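Local coordinates for spindle assembly checkpoint serine/threonine-protein kinase BUB1 (Saccharomyces cerevisiae, PDB 3ESL), which acts through its whole chain, of which this is the all-helical, TPR-like N-terminal domain, in the spindle assembly checkpoint that delays anaphase until chromosomes are bioriented, at residues A[16-20]-A[59-63]; A[29-33]-A[62-67]. All coordinates share one frame; numbering follows the deposited sequence. Where two conformers were deposited one is given.

Contact 1 of 2, residues A[16-20]-A[59-63]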
loop_
_atom_site.group_PDB
_atom_site.type_symbol
_atom_site.label_atom_id
_atom_site.label_comp_id
_atom_site.label_asym_id
_atom_site.label_seq_id
_atom_site.Cartn_x
_atom_site.Cartn_y
_atom_site.Cartn_z
ATOM N N GLU A 16 14.190 8.370 -15.992
ATOM C CA GLU A 16 12.994 8.442 -16.827
ATOM C C GLU A 16 13.220 7.706 -18.140
ATOM O O GLU A 16 12.338 6.988 -18.614
ATOM C CB GLU A 16 12.563 9.901 -17.057
ATOM C CG GLU A 16 12.021 10.609 -15.822
ATOM C CD GLU A 16 10.611 10.155 -15.418
ATOM O OE1 GLU A 16 9.912 9.554 -16.260
ATOM O OE2 GLU A 16 10.202 10.431 -14.268
ATOM N N GLN A 17 14.416 7.871 -18.716
ATOM C CA GLN A 17 14.782 7.157 -19.939
ATOM C C GLN A 17 14.850 5.649 -19.738
ATOM O O GLN A 17 14.427 4.890 -20.601
ATOM C CB GLN A 17 16.114 7.671 -20.487
ATOM C CG GLN A 17 16.012 9.059 -21.105
ATOM C CD GLN A 17 17.351 9.585 -21.581
ATOM O OE1 GLN A 17 17.437 10.696 -22.108
ATOM N NE2 GLN A 17 18.405 8.797 -21.392
ATOM N N ARG A 18 15.396 5.226 -18.598
ATOM C CA ARG A 18 15.468 3.807 -18.256
ATOM C C ARG A 18 14.077 3.180 -18.140
ATOM O O ARG A 18 13.875 2.043 -18.568
ATOM C CB ARG A 18 16.265 3.602 -16.967
ATOM C CG ARG A 18 17.766 3.844 -17.125
ATOM C CD ARG A 18 18.520 3.516 -15.845
ATOM N NE ARG A 18 18.602 2.073 -15.648
ATOM C CZ ARG A 18 19.032 1.473 -14.538
ATOM N NH1 ARG A 18 19.419 2.184 -13.486
ATOM N NH2 ARG A 18 19.058 0.143 -14.478
ATOM N N LEU A 19 13.127 3.921 -17.572
ATOM C CA LEU A 19 11.744 3.440 -17.495
ATOM C C LEU A 19 11.181 3.212 -18.894
ATOM O O LEU A 19 10.459 2.242 -19.129
ATOM C CB LEU A 19 10.847 4.400 -16.713
ATOM C CG LEU A 19 11.117 4.595 -15.212
ATOM C CD1 LEU A 19 10.169 5.620 -14.632
ATOM C CD2 LEU A 19 11.009 3.262 -14.443
ATOM N N LEU A 20 11.518 4.104 -19.826
ATOM C CA LEU A 20 11.045 3.950 -21.207
ATOM C C LEU A 20 11.774 2.861 -21.987
ATOM O O LEU A 20 11.155 2.166 -22.795
ATOM C CB LEU A 20 11.129 5.277 -21.979
ATOM C CG LEU A 20 10.359 6.490 -21.466
ATOM C CD1 LEU A 20 10.623 7.676 -22.397
ATOM C CD2 LEU A 20 8.852 6.225 -21.340
ATOM N N THR A 59 5.697 8.757 -9.909
ATOM C CA THR A 59 6.524 7.574 -10.078
ATOM C C THR A 59 5.896 6.398 -9.333
ATOM O O THR A 59 5.883 5.277 -9.853
ATOM C CB THR A 59 7.970 7.833 -9.627
ATOM O OG1 THR A 59 8.492 8.921 -10.406
ATOM C CG2 THR A 59 8.836 6.613 -9.889
ATOM N N MET A 60 5.378 6.661 -8.140
ATOM C CA MET A 60 4.789 5.588 -7.333
ATOM C C MET A 60 3.534 5.076 -8.050
ATOM O O MET A 60 3.292 3.872 -8.119
ATOM C CB MET A 60 4.465 6.075 -5.925
ATOM C CG MET A 60 5.707 6.319 -5.087
ATOM S SD MET A 60 5.288 6.848 -3.424
ATOM C CE MET A 60 4.701 5.312 -2.757
ATOM N N GLU A 61 2.753 6.000 -8.608
ATOM C CA GLU A 61 1.546 5.619 -9.346
ATOM C C GLU A 61 1.908 4.790 -10.579
ATOM O O GLU A 61 1.267 3.761 -10.852
ATOM C CB GLU A 61 0.732 6.858 -9.728
ATOM C CG GLU A 61 0.128 7.539 -8.535
ATOM C CD GLU A 61 -0.749 8.716 -8.914
ATOM O OE1 GLU A 61 -0.881 8.991 -10.128
ATOM O OE2 GLU A 61 -1.300 9.341 -7.986
ATOM N N ARG A 62 2.925 5.229 -11.318
ATOM C CA ARG A 62 3.422 4.472 -12.473
ATOM C C ARG A 62 3.833 3.060 -12.069
ATOM O O ARG A 62 3.484 2.082 -12.744
ATOM C CB ARG A 62 4.602 5.191 -13.136
ATOM C CG ARG A 62 4.194 6.342 -14.033
ATOM C CD ARG A 62 5.424 7.112 -14.504
ATOM N NE ARG A 62 6.069 6.482 -15.654
ATOM C CZ ARG A 62 7.139 6.984 -16.269
ATOM N NH1 ARG A 62 7.678 8.106 -15.834
ATOM N NH2 ARG A 62 7.668 6.364 -17.317
ATOM N N CYS A 63 4.563 2.962 -10.959
ATOM C CA CYS A 63 5.013 1.662 -10.446
ATOM C C CYS A 63 3.814 0.749 -10.166
ATOM O O CYS A 63 3.755 -0.394 -10.637
ATOM C CB CYS A 63 5.816 1.871 -9.167
ATOM S SG CYS A 63 6.275 0.316 -8.382
HETATM O O HOH W 1 9.727 7.928 -18.393
#

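Contact 2 of 2, residues A[29-33]-A[62-67]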
loop_
_atom_site.group_PDB
_atom_site.type_symbol
_atom_site.label_atom_id
_atom_site.label_comp_id
_atom_site.label_asym_id
_atom_site.label_seq_id
_atom_site.Cartn_x
_atom_site.Cartn_y
_atom_site.Cartn_z
ATOM N N PRO A 29 11.497 -5.802 -13.004
ATOM C CA PRO A 29 11.225 -4.393 -13.306
ATOM C C PRO A 29 10.906 -3.582 -12.032
ATOM O O PRO A 29 11.170 -2.369 -11.971
ATOM C CB PRO A 29 10.015 -4.468 -14.235
ATOM C CG PRO A 29 9.353 -5.816 -13.893
ATOM C CD PRO A 29 10.521 -6.708 -13.644
ATOM N N LEU A 30 10.369 -4.245 -11.006
ATOM C CA LEU A 30 10.086 -3.544 -9.743
ATOM C C LEU A 30 11.355 -2.887 -9.172
ATOM O O LEU A 30 11.293 -1.787 -8.607
ATOM C CB LEU A 30 9.493 -4.513 -8.711
ATOM C CG LEU A 30 9.133 -3.892 -7.352
ATOM C CD1 LEU A 30 8.171 -2.726 -7.520
ATOM C CD2 LEU A 30 8.520 -4.962 -6.452
ATOM N N ASP A 31 12.499 -3.543 -9.339
ATOM C CA ASP A 31 13.763 -3.025 -8.802
ATOM C C ASP A 31 14.127 -1.661 -9.383
ATOM O O ASP A 31 14.623 -0.809 -8.660
ATOM C CB ASP A 31 14.895 -4.024 -9.026
ATOM C CG ASP A 31 16.146 -3.665 -8.254
ATOM O OD1 ASP A 31 16.054 -3.527 -7.014
ATOM O OD2 ASP A 31 17.212 -3.516 -8.904
ATOM N N LEU A 32 13.837 -1.446 -10.665
ATOM C CA LEU A 32 14.163 -0.160 -11.302
ATOM C C LEU A 32 13.261 0.940 -10.727
ATOM O O LEU A 32 13.744 2.019 -10.369
ATOM C CB LEU A 32 14.066 -0.250 -12.835
ATOM C CG LEU A 32 14.239 1.075 -13.607
ATOM C CD1 LEU A 32 15.582 1.743 -13.319
ATOM C CD2 LEU A 32 14.046 0.837 -15.120
ATOM N N PHE A 33 11.959 0.670 -10.616
ATOM C CA PHE A 33 11.065 1.592 -9.915
ATOM C C PHE A 33 11.541 1.879 -8.488
ATOM O O PHE A 33 11.523 3.038 -8.047
ATOM C CB PHE A 33 9.622 1.050 -9.855
ATOM C CG PHE A 33 8.854 1.212 -11.131
ATOM C CD1 PHE A 33 8.443 2.479 -11.564
ATOM C CD2 PHE A 33 8.509 0.090 -11.891
ATOM C CE1 PHE A 33 7.696 2.613 -12.742
ATOM C CE2 PHE A 33 7.763 0.209 -13.062
ATOM C CZ PHE A 33 7.361 1.477 -13.485
ATOM N N ARG A 62 2.925 5.229 -11.318
ATOM C CA ARG A 62 3.422 4.472 -12.473
ATOM C C ARG A 62 3.833 3.060 -12.069
ATOM O O ARG A 62 3.484 2.082 -12.744
ATOM C CB ARG A 62 4.602 5.191 -13.136
ATOM C CG ARG A 62 4.194 6.342 -14.033
ATOM C CD ARG A 62 5.424 7.112 -14.504
ATOM N NE ARG A 62 6.069 6.482 -15.654
ATOM C CZ ARG A 62 7.139 6.984 -16.269
ATOM N NH1 ARG A 62 7.678 8.106 -15.834
ATOM N NH2 ARG A 62 7.668 6.364 -17.317
ATOM N N CYS A 63 4.563 2.962 -10.959
ATOM C CA CYS A 63 5.013 1.662 -10.446
ATOM C C CYS A 63 3.814 0.749 -10.166
ATOM O O CYS A 63 3.755 -0.394 -10.637
ATOM C CB CYS A 63 5.816 1.871 -9.167
ATOM S SG CYS A 63 6.275 0.316 -8.382
ATOM N N LEU A 64 2.855 1.262 -9.400
ATOM C CA LEU A 64 1.697 0.443 -9.005
ATOM C C LEU A 64 0.931 -0.052 -10.233
ATOM O O LEU A 64 0.580 -1.236 -10.334
ATOM C CB LEU A 64 0.788 1.220 -8.065
ATOM C CG LEU A 64 1.441 1.589 -6.725
ATOM C CD1 LEU A 64 0.461 2.378 -5.831
ATOM C CD2 LEU A 64 1.978 0.338 -5.999
ATOM N N ILE A 65 0.735 0.853 -11.186
ATOM C CA ILE A 65 -0.006 0.548 -12.420
ATOM C C ILE A 65 0.743 -0.452 -13.296
ATOM O O ILE A 65 0.148 -1.398 -13.816
ATOM C CB ILE A 65 -0.340 1.853 -13.198
ATOM C CG1 ILE A 65 -1.372 2.678 -12.419
ATOM C CG2 ILE A 65 -0.821 1.552 -14.641
ATOM C CD1 ILE A 65 -2.708 1.977 -12.199
ATOM N N TYR A 66 2.053 -0.265 -13.434
ATOM C CA TYR A 66 2.850 -1.149 -14.279
ATOM C C TYR A 66 2.935 -2.576 -13.726
ATOM O O TYR A 66 2.825 -3.555 -14.471
ATOM C CB TYR A 66 4.250 -0.585 -14.461
ATOM C CG TYR A 66 5.053 -1.278 -15.537
ATOM C CD1 TYR A 66 4.953 -0.870 -16.868
ATOM C CD2 TYR A 66 5.914 -2.326 -15.228
ATOM C CE1 TYR A 66 5.694 -1.494 -17.857
ATOM C CE2 TYR A 66 6.652 -2.961 -16.213
ATOM C CZ TYR A 66 6.541 -2.538 -17.522
ATOM O OH TYR A 66 7.285 -3.164 -18.505
ATOM N N ILE A 67 3.119 -2.683 -12.416
ATOM C CA ILE A 67 3.402 -3.963 -11.789
ATOM C C ILE A 67 2.111 -4.729 -11.396
ATOM O O ILE A 67 2.131 -5.964 -11.298
ATOM C CB ILE A 67 4.357 -3.770 -10.569
ATOM C CG1 ILE A 67 5.677 -3.082 -10.988
ATOM C CG2 ILE A 67 4.578 -5.100 -9.810
ATOM C CD1 ILE A 67 6.662 -3.952 -11.812
#

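Contact 1 of 2, residues A[16-20]-A[59-63]
A bend at chi3 (82°) of Arg-62 and another at chi2 (-74°) of Glu-16 bring guanidinium and carboxylate together between the nearly parallel segments 16-20 and 59-63, whose axes come no closer than 13.3 Å. Arg-62 NH1 donates to Glu-16 OE1 at 2.7 Å, with an N-H...O angle of 149°, forming a salt bridge. The oxygen lies almost in the guanidinium plane and receives the proton on its syn lone pair. Beside this bond a water links the partners: it accepts from Arg-62 NH2 and donates to both OE1 and the backbone O of Glu-16, so OE1 is gripped twice. The other carboxylate oxygen, OE2, is hydrogen-bonded to Tyr-36 OH of helix 29-47, which should limit the turning of the acid. Leu-19 lays CD1 over one face of the guanidinium, 3.7 Å from Arg-62 CZ, while Leu-20 CD2 brushes Arg-62 NH2 more loosely. Phe-198 of the C-terminal helix 193-200 also touches the arginine. The long arginine thus spans a gap too wide for close backbone packing, joining helices 4-21 and 49-67, a parallel pairing of alternate helices consistent with the stacked antiparallel helices of a TPR-like array.

Contact 2 of 2, residues A[29-33]-A[62-67]
Phe-33 presses the face of its ring onto the backbone of Cys-63, whose CA stands 3.6 Å from the ring centroid and only 10° off the ring normal, a CH-pi contact. Cys-63 CB lies over the same face, 3.6 Å from Phe-33 CD1, and SG meets the ring obliquely at 4.5 Å from its centroid. With SG anti to the backbone N (chi1 175°), the sulfur lies beside Phe-33 CB and meets Leu-30 CD1 at 3.7 Å. At the rim of the phenyl ring Tyr-66 comes in near its plane, CD2 lying 3.8 Å from Phe-33 CE2; the two ring planes are inclined by 52°, so the pair is neither stacked nor T-shaped. Arg-62 and Ile-67 supply the remaining walls of the hole on helix 49-67, making Phe-33 a knob among four residues. This is a single knob-into-hole fit between antiparallel neighbours, here helices 29-47 and 49-67, with segment axes 10.4 Å apart, and such a helical hairpin is the building element of TPR-like folds. Were Phe-33 cut back to alanine, the face of Cys-63 that it covers would probably be left with a gap and Tyr-66 would lose its ring contact. Toward the start of helix 29-47, Ile-67 extends CD1 to Pro-29 CG at 3.9 Å and also touches Leu-30, while Pro-29 CB rests more distantly on Tyr-66 CE2. Farther out, Leu-19 of helix 4-21 and Leu-23 of the following loop pack on Phe-33, and Ile-82 of helix 77-90 borders both Leu-30 and Cys-63. Tyr-73, from the loop after helix 49-67, touches Pro-29 and Ile-67.

Helix 49-67 serves both contacts, turning one side to helix 4-21 in contact 1 and another to helix 29-47 in contact 2, and Arg-62 and Cys-63 belong to both segments taken from it. Contact 1 is partly buried and smaller, 197 Å² against 335 Å², and relies on charge, water and one long side chain to join parallel helices. Contact 2 is buried and apolar, with no hydrogen bond between its antiparallel segments. The centres lie about 7 Å apart, and the two meet where Leu-19 CD2 packs 3.8 Å from Phe-33 CE1, so Leu-19 joins the apolar packing of contact 2 to the guanidinium of contact 1.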